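Local coordinates for regulatory protein SWI6 (Saccharomyces cerevisiae, PDB 1SW6) that is the shared subunit of the yeast SBF and MBF complexes of cell-cycle-dependent transcription, represented here by its ankyrin-repeat domain, at residues A[37-49]-A[193-205]. Residues are numbered along the deposited sequence; the frame is centred on the assembly and turned at random.
Sequences DFLSSPLKIMKAL and CLILEDSMNRTIL
Met-46 pairs with Leu-196, and Lys-47 with Glu-197, where strands 46-47 and 196-197 run parallel, joined by two short backbone bonds: Met-46 N gives to Ile-195 O at 2.8 Å, and Glu-197 N to Met-46 O, also at 2.8 Å. A longer bond, Ala-48 N to Glu-197 O, carries the ladder past Lys-47. On the face of Met-46 and Leu-196 the two side chains run side by side in the same direction, and the bend at chi3 (102°) lays Met-46 CE 3.9 Å from Leu-196 CD2. Lys-47 and Glu-197 lie on the other face. Lys-47 doubles back at chi3 and chi4, which carries NZ to Asp-198 O (3.1 Å), above the carbonyl plane, while Asn-201 N reaches the same oxygen from the opposite face. NZ has a weak bond to Asn-201 OD1 and a long salt bridge to Glu-197 OE1. The extended Glu-197 side chain crosses Ile-45 nearly at right angles, its CD 3.6 Å from Ile-45 CG2. Residues 193-205 span the junction of the second and third ankyrin repeats, and the N-terminal part of the chain supplies the partner strand of this two-stranded sheet. Ahead of the ladder, Ile-195 CD1 meets Leu-43 CD2 at 3.9 Å and touches Leu-39; Trp-270 of helix 268-276 packs on Ile-195 and bonds through NE1 to Leu-43 O. Beyond the ladder, Asp-198 and Asn-201 begin and end a type I turn. Asp-198 OD2 accepts from Met-200 N, an Asx turn, and from Arg-202 N on the opposite face of the carboxylate, while OD1 bonds to His-207.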
ATOM      1  N   ASP A  37     -19.768  24.997   9.110  1.00 85.55           N
ATOM      2  CA  ASP A  37     -21.143  25.471   9.008  1.00 87.95           C
ATOM      3  C   ASP A  37     -21.982  24.641   8.047  1.00 89.27           C
ATOM      4  O   ASP A  37     -23.178  24.448   8.273  1.00 89.80           O
ATOM      5  CB  ASP A  37     -21.165  26.934   8.568  1.00 88.70           C
ATOM      6  CG  ASP A  37     -20.398  27.831   9.510  1.00 90.11           C
ATOM      7  OD1 ASP A  37     -20.688  27.802  10.727  1.00 90.38           O
ATOM      8  OD2 ASP A  37     -19.505  28.564   9.032  1.00 90.89           O
ATOM      9  N   PHE A  38     -21.368  24.160   6.967  1.00 90.61           N
ATOM     10  CA  PHE A  38     -22.097  23.343   6.003  1.00 91.86           C
ATOM     11  C   PHE A  38     -22.671  22.143   6.749  1.00 91.85           C
ATOM     12  O   PHE A  38     -23.635  21.511   6.305  1.00 92.04           O
ATOM     13  CB  PHE A  38     -21.167  22.868   4.877  1.00 93.17           C
ATOM     14  CG  PHE A  38     -20.686  23.975   3.972  1.00 94.93           C
ATOM     15  CD1 PHE A  38     -19.819  24.961   4.446  1.00 95.64           C
ATOM     16  CD2 PHE A  38     -21.100  24.032   2.640  1.00 95.36           C
ATOM     17  CE1 PHE A  38     -19.366  25.989   3.606  1.00 95.66           C
ATOM     18  CE2 PHE A  38     -20.655  25.056   1.793  1.00 95.64           C
ATOM     19  CZ  PHE A  38     -19.787  26.035   2.279  1.00 95.66           C
ATOM     20  N   LEU A  39     -22.069  21.853   7.901  1.00 91.30           N
ATOM     21  CA  LEU A  39     -22.484  20.747   8.751  1.00 90.63           C
ATOM     22  C   LEU A  39     -23.752  21.088   9.533  1.00 90.13           C
ATOM     23  O   LEU A  39     -24.436  20.195  10.038  1.00 90.65           O
ATOM     24  CB  LEU A  39     -21.357  20.390   9.722  1.00 90.47           C
ATOM     25  CG  LEU A  39     -20.013  20.036   9.077  1.00 90.57           C
ATOM     26  CD1 LEU A  39     -18.987  19.717  10.158  1.00 90.80           C
ATOM     27  CD2 LEU A  39     -20.189  18.853   8.136  1.00 90.03           C
ATOM     28  N   SER A  40     -24.057  22.378   9.637  1.00 88.64           N
ATOM     29  CA  SER A  40     -25.248  22.830  10.353  1.00 86.97           C
ATOM     30  C   SER A  40     -26.451  22.864   9.412  1.00 85.04           C
ATOM     31  O   SER A  40     -27.516  22.322   9.718  1.00 85.29           O
ATOM     32  CB  SER A  40     -25.019  24.226  10.943  1.00 87.72           C
ATOM     33  OG  SER A  40     -23.976  24.215  11.903  1.00 88.90           O
ATOM     34  N   SER A  41     -26.268  23.505   8.262  1.00 82.28           N
ATOM     35  CA  SER A  41     -27.328  23.621   7.264  1.00 79.04           C
ATOM     36  C   SER A  41     -27.853  22.223   6.896  1.00 76.23           C
ATOM     37  O   SER A  41     -27.299  21.211   7.347  1.00 76.17           O
ATOM     38  CB  SER A  41     -26.772  24.354   6.037  1.00 79.07           C
ATOM     39  OG  SER A  41     -26.191  25.596   6.428  1.00 78.49           O
ATOM     40  N   PRO A  42     -28.928  22.143   6.081  1.00 72.66           N
ATOM     41  CA  PRO A  42     -29.438  20.814   5.723  1.00 69.56           C
ATOM     42  C   PRO A  42     -28.301  19.926   5.231  1.00 66.08           C
ATOM     43  O   PRO A  42     -27.558  20.307   4.328  1.00 66.28           O
ATOM     44  CB  PRO A  42     -30.467  21.119   4.632  1.00 69.80           C
ATOM     45  CG  PRO A  42     -29.947  22.384   4.018  1.00 70.82           C
ATOM     46  CD  PRO A  42     -29.545  23.179   5.234  1.00 71.36           C
ATOM     47  N   LEU A  43     -28.165  18.754   5.842  1.00 62.13           N
ATOM     48  CA  LEU A  43     -27.106  17.814   5.496  1.00 58.19           C
ATOM     49  C   LEU A  43     -26.981  17.560   3.999  1.00 56.11           C
ATOM     50  O   LEU A  43     -27.938  17.178   3.335  1.00 54.14           O
ATOM     51  CB  LEU A  43     -27.325  16.484   6.210  1.00 58.04           C
ATOM     52  CG  LEU A  43     -26.147  15.906   6.998  1.00 57.69           C
ATOM     53  CD1 LEU A  43     -26.392  14.414   7.217  1.00 57.02           C
ATOM     54  CD2 LEU A  43     -24.847  16.126   6.247  1.00 56.92           C
ATOM     55  N   LYS A  44     -25.781  17.770   3.477  1.00 55.08           N
ATOM     56  CA  LYS A  44     -25.510  17.572   2.061  1.00 54.49           C
ATOM     57  C   LYS A  44     -24.116  16.996   1.904  1.00 52.54           C
ATOM     58  O   LYS A  44     -23.284  17.131   2.801  1.00 50.44           O
ATOM     59  CB  LYS A  44     -25.607  18.908   1.322  1.00 57.63           C
ATOM     60  CG  LYS A  44     -24.850  20.041   2.007  1.00 60.33           C
ATOM     61  CD  LYS A  44     -25.068  21.372   1.277  1.00 63.90           C
ATOM     62  CE  LYS A  44     -24.540  22.563   2.087  1.00 64.14           C
ATOM     63  NZ  LYS A  44     -25.285  22.764   3.372  1.00 64.08           N
ATOM     64  N   ILE A  45     -23.866  16.349   0.770  1.00 51.23           N
ATOM     65  CA  ILE A  45     -22.562  15.765   0.513  1.00 50.84           C
ATOM     66  C   ILE A  45     -21.514  16.874   0.524  1.00 50.97           C
ATOM     67  O   ILE A  45     -21.763  17.989   0.068  1.00 51.48           O
ATOM     68  CB  ILE A  45     -22.543  14.998  -0.833  1.00 50.94           C
ATOM     69  CG1 ILE A  45     -23.271  13.658  -0.670  1.00 50.79           C
ATOM     70  CG2 ILE A  45     -21.113  14.755  -1.283  1.00 51.04           C
ATOM     71  CD1 ILE A  45     -23.283  12.790  -1.925  1.00 51.22           C
ATOM     72  N   MET A  46     -20.346  16.558   1.062  1.00 49.67           N
ATOM     73  CA  MET A  46     -19.266  17.522   1.192  1.00 49.02           C
ATOM     74  C   MET A  46     -17.966  16.931   0.638  1.00 47.95           C
ATOM     75  O   MET A  46     -17.793  15.713   0.611  1.00 45.56           O
ATOM     76  CB  MET A  46     -19.125  17.854   2.681  1.00 50.33           C
ATOM     77  CG  MET A  46     -18.160  18.951   3.043  1.00 53.84           C
ATOM     78  SD  MET A  46     -18.241  19.271   4.823  1.00 58.89           S
ATOM     79  CE  MET A  46     -16.762  18.428   5.431  1.00 55.39           C
ATOM     80  N   LYS A  47     -17.061  17.781   0.173  1.00 47.09           N
ATOM     81  CA  LYS A  47     -15.801  17.276  -0.332  1.00 46.47           C
ATOM     82  C   LYS A  47     -14.910  17.070   0.886  1.00 46.39           C
ATOM     83  O   LYS A  47     -14.980  17.837   1.855  1.00 45.23           O
ATOM     84  CB  LYS A  47     -15.159  18.271  -1.306  1.00 49.07           C
ATOM     85  CG  LYS A  47     -16.003  18.540  -2.543  1.00 50.72           C
ATOM     86  CD  LYS A  47     -15.217  19.225  -3.641  1.00 53.70           C
ATOM     87  CE  LYS A  47     -14.210  18.275  -4.277  1.00 55.71           C
ATOM     88  NZ  LYS A  47     -14.866  17.099  -4.913  1.00 56.46           N
ATOM     89  N   ALA A  48     -14.093  16.022   0.860  1.00 44.51           N
ATOM     90  CA  ALA A  48     -13.203  15.765   1.984  1.00 45.26           C
ATOM     91  C   ALA A  48     -12.275  16.965   2.115  1.00 45.34           C
ATOM     92  O   ALA A  48     -11.960  17.615   1.122  1.00 44.47           O
ATOM     93  CB  ALA A  48     -12.393  14.489   1.745  1.00 44.25           C
ATOM     94  N   LEU A  49     -11.852  17.267   3.335  1.00 46.14           N
ATOM     95  CA  LEU A  49     -10.954  18.392   3.545  1.00 48.54           C
ATOM     96  C   LEU A  49      -9.653  18.133   2.792  1.00 50.19           C
ATOM     97  O   LEU A  49      -9.190  16.992   2.693  1.00 49.34           O
ATOM     98  CB  LEU A  49     -10.665  18.585   5.036  1.00 48.88           C
ATOM     99  CG  LEU A  49     -11.891  18.858   5.912  1.00 49.79           C
ATOM    100  CD1 LEU A  49     -11.458  19.222   7.330  1.00 49.98           C
ATOM    101  CD2 LEU A  49     -12.697  19.986   5.303  1.00 49.88           C
ATOM    102  N   CYS A 193     -17.613  10.443   7.770  1.00 35.25           N
ATOM    103  CA  CYS A 193     -17.018  10.308   6.440  1.00 35.40           C
ATOM    104  C   CYS A 193     -18.043   9.913   5.378  1.00 35.02           C
ATOM    105  O   CYS A 193     -17.827  10.125   4.192  1.00 34.09           O
ATOM    106  CB  CYS A 193     -15.900   9.256   6.451  1.00 37.77           C
ATOM    107  SG  CYS A 193     -14.551   9.565   7.622  1.00 41.54           S
ATOM    108  N   LEU A 194     -19.157   9.331   5.805  1.00 34.92           N
ATOM    109  CA  LEU A 194     -20.190   8.909   4.864  1.00 34.62           C
ATOM    110  C   LEU A 194     -20.704  10.044   3.984  1.00 35.28           C
ATOM    111  O   LEU A 194     -21.217   9.798   2.898  1.00 35.09           O
ATOM    112  CB  LEU A 194     -21.375   8.302   5.614  1.00 32.66           C
ATOM    113  CG  LEU A 194     -21.094   6.999   6.345  1.00 31.81           C
ATOM    114  CD1 LEU A 194     -22.317   6.596   7.159  1.00 28.77           C
ATOM    115  CD2 LEU A 194     -20.737   5.923   5.318  1.00 32.38           C
ATOM    116  N   ILE A 195     -20.579  11.286   4.441  1.00 35.88           N
ATOM    117  CA  ILE A 195     -21.074  12.397   3.632  1.00 35.88           C
ATOM    118  C   ILE A 195     -20.012  13.009   2.726  1.00 36.52           C
ATOM    119  O   ILE A 195     -20.285  13.968   2.004  1.00 36.74           O
ATOM    120  CB  ILE A 195     -21.667  13.517   4.511  1.00 35.94           C
ATOM    121  CG1 ILE A 195     -20.547  14.279   5.221  1.00 36.41           C
ATOM    122  CG2 ILE A 195     -22.651  12.916   5.511  1.00 34.55           C
ATOM    123  CD1 ILE A 195     -21.012  15.562   5.866  1.00 38.36           C
ATOM    124  N   LEU A 196     -18.814  12.433   2.737  1.00 35.64           N
ATOM    125  CA  LEU A 196     -17.708  12.939   1.932  1.00 36.36           C
ATOM    126  C   LEU A 196     -17.552  12.316   0.532  1.00 37.85           C
ATOM    127  O   LEU A 196     -17.723  11.111   0.352  1.00 38.20           O
ATOM    128  CB  LEU A 196     -16.396  12.746   2.704  1.00 34.87           C
ATOM    129  CG  LEU A 196     -16.329  13.278   4.137  1.00 35.07           C
ATOM    130  CD1 LEU A 196     -14.982  12.906   4.782  1.00 33.22           C
ATOM    131  CD2 LEU A 196     -16.516  14.788   4.108  1.00 33.75           C
ATOM    132  N   GLU A 197     -17.219  13.154  -0.452  1.00 38.63           N
ATOM    133  CA  GLU A 197     -16.964  12.703  -1.822  1.00 40.71           C
ATOM    134  C   GLU A 197     -15.511  13.079  -2.120  1.00 40.76           C
ATOM    135  O   GLU A 197     -15.007  14.066  -1.592  1.00 38.61           O
ATOM    136  CB  GLU A 197     -17.890  13.397  -2.831  1.00 42.44           C
ATOM    137  CG  GLU A 197     -17.759  14.912  -2.887  1.00 46.12           C
ATOM    138  CD  GLU A 197     -18.707  15.544  -3.897  1.00 48.86           C
ATOM    139  OE1 GLU A 197     -18.657  16.779  -4.082  1.00 51.65           O
ATOM    140  OE2 GLU A 197     -19.506  14.807  -4.510  1.00 50.19           O
ATOM    141  N   ASP A 198     -14.834  12.295  -2.952  1.00 42.18           N
ATOM    142  CA  ASP A 198     -13.440  12.580  -3.266  1.00 43.97           C
ATOM    143  C   ASP A 198     -13.283  13.504  -4.479  1.00 46.30           C
ATOM    144  O   ASP A 198     -14.258  14.088  -4.961  1.00 47.26           O
ATOM    145  CB  ASP A 198     -12.676  11.263  -3.471  1.00 43.20           C
ATOM    146  CG  ASP A 198     -13.181  10.463  -4.654  1.00 42.18           C
ATOM    147  OD1 ASP A 198     -12.795   9.279  -4.767  1.00 43.64           O
ATOM    148  OD2 ASP A 198     -13.941  11.011  -5.483  1.00 43.55           O
ATOM    149  N   SER A 199     -12.053  13.639  -4.965  1.00 47.38           N
ATOM    150  CA  SER A 199     -11.775  14.507  -6.101  1.00 48.63           C
ATOM    151  C   SER A 199     -12.482  14.093  -7.390  1.00 49.24           C
ATOM    152  O   SER A 199     -12.478  14.836  -8.370  1.00 48.79           O
ATOM    153  CB  SER A 199     -10.267  14.581  -6.331  1.00 49.42           C
ATOM    154  OG  SER A 199      -9.635  15.130  -5.188  1.00 50.58           O
ATOM    155  N   MET A 200     -13.086  12.911  -7.380  1.00 49.89           N
ATOM    156  CA  MET A 200     -13.816  12.387  -8.534  1.00 49.57           C
ATOM    157  C   MET A 200     -15.312  12.419  -8.209  1.00 47.47           C
ATOM    158  O   MET A 200     -16.128  11.809  -8.905  1.00 46.13           O
ATOM    159  CB  MET A 200     -13.393  10.941  -8.794  1.00 53.26           C
ATOM    160  CG  MET A 200     -11.967  10.775  -9.278  1.00 58.01           C
ATOM    161  SD  MET A 200     -11.806  11.283 -11.011  1.00 65.05           S
ATOM    162  CE  MET A 200     -12.558   9.862 -11.827  1.00 62.26           C
ATOM    163  N   ASN A 201     -15.656  13.135  -7.143  1.00 45.45           N
ATOM    164  CA  ASN A 201     -17.032  13.219  -6.664  1.00 43.26           C
ATOM    165  C   ASN A 201     -17.577  11.812  -6.424  1.00 41.73           C
ATOM    166  O   ASN A 201     -18.762  11.550  -6.607  1.00 40.69           O
ATOM    167  CB  ASN A 201     -17.933  13.967  -7.652  1.00 46.10           C
ATOM    168  CG  ASN A 201     -17.528  15.418  -7.825  1.00 47.09           C
ATOM    169  OD1 ASN A 201     -17.134  16.086  -6.870  1.00 49.31           O
ATOM    170  ND2 ASN A 201     -17.634  15.915  -9.044  1.00 50.02           N
ATOM    171  N   ARG A 202     -16.695  10.903  -6.021  1.00 39.34           N
ATOM    172  CA  ARG A 202     -17.103   9.536  -5.737  1.00 37.45           C
ATOM    173  C   ARG A 202     -17.380   9.372  -4.252  1.00 36.71           C
ATOM    174  O   ARG A 202     -16.575   9.770  -3.400  1.00 36.23           O
ATOM    175  CB  ARG A 202     -16.032   8.553  -6.201  1.00 36.59           C
ATOM    176  CG  ARG A 202     -16.115   8.302  -7.690  1.00 37.86           C
ATOM    177  CD  ARG A 202     -14.928   7.525  -8.221  1.00 40.81           C
ATOM    178  NE  ARG A 202     -15.146   7.152  -9.616  1.00 42.93           N
ATOM    179  CZ  ARG A 202     -14.259   6.503 -10.360  1.00 45.38           C
ATOM    180  NH1 ARG A 202     -13.085   6.160  -9.840  1.00 44.59           N
ATOM    181  NH2 ARG A 202     -14.554   6.188 -11.622  1.00 46.51           N
ATOM    182  N   THR A 203     -18.534   8.793  -3.947  1.00 35.18           N
ATOM    183  CA  THR A 203     -18.950   8.573  -2.566  1.00 34.22           C
ATOM    184  C   THR A 203     -18.425   7.237  -2.065  1.00 34.67           C
ATOM    185  O   THR A 203     -17.737   6.512  -2.799  1.00 32.84           O
ATOM    186  CB  THR A 203     -20.473   8.554  -2.472  1.00 35.01           C
ATOM    187  OG1 THR A 203     -20.968   7.317  -3.014  1.00 33.81           O
ATOM    188  CG2 THR A 203     -21.051   9.719  -3.288  1.00 32.14           C
ATOM    189  N   ILE A 204     -18.758   6.909  -0.817  1.00 34.43           N
ATOM    190  CA  ILE A 204     -18.326   5.654  -0.231  1.00 33.73           C
ATOM    191  C   ILE A 204     -18.935   4.489  -1.017  1.00 33.69           C
ATOM    192  O   ILE A 204     -18.316   3.432  -1.148  1.00 32.20           O
ATOM    193  CB  ILE A 204     -18.736   5.555   1.261  1.00 35.78           C
ATOM    194  CG1 ILE A 204     -18.159   4.275   1.871  1.00 37.67           C
ATOM    195  CG2 ILE A 204     -20.238   5.570   1.400  1.00 36.91           C
ATOM    196  CD1 ILE A 204     -16.636   4.335   2.033  1.00 39.35           C
ATOM    197  N   LEU A 205     -20.140   4.683  -1.554  1.00 32.90           N
ATOM    198  CA  LEU A 205     -20.785   3.622  -2.330  1.00 34.06           C
ATOM    199  C   LEU A 205     -20.072   3.381  -3.642  1.00 32.73           C
ATOM    200  O   LEU A 205     -20.005   2.256  -4.109  1.00 32.94           O
ATOM    201  CB  LEU A 205     -22.252   3.943  -2.628  1.00 33.71           C
ATOM    202  CG  LEU A 205     -23.232   3.861  -1.462  1.00 36.68           C
ATOM    203  CD1 LEU A 205     -24.671   4.018  -1.977  1.00 35.83           C
ATOM    204  CD2 LEU A 205     -23.056   2.512  -0.758  1.00 36.57           C
TER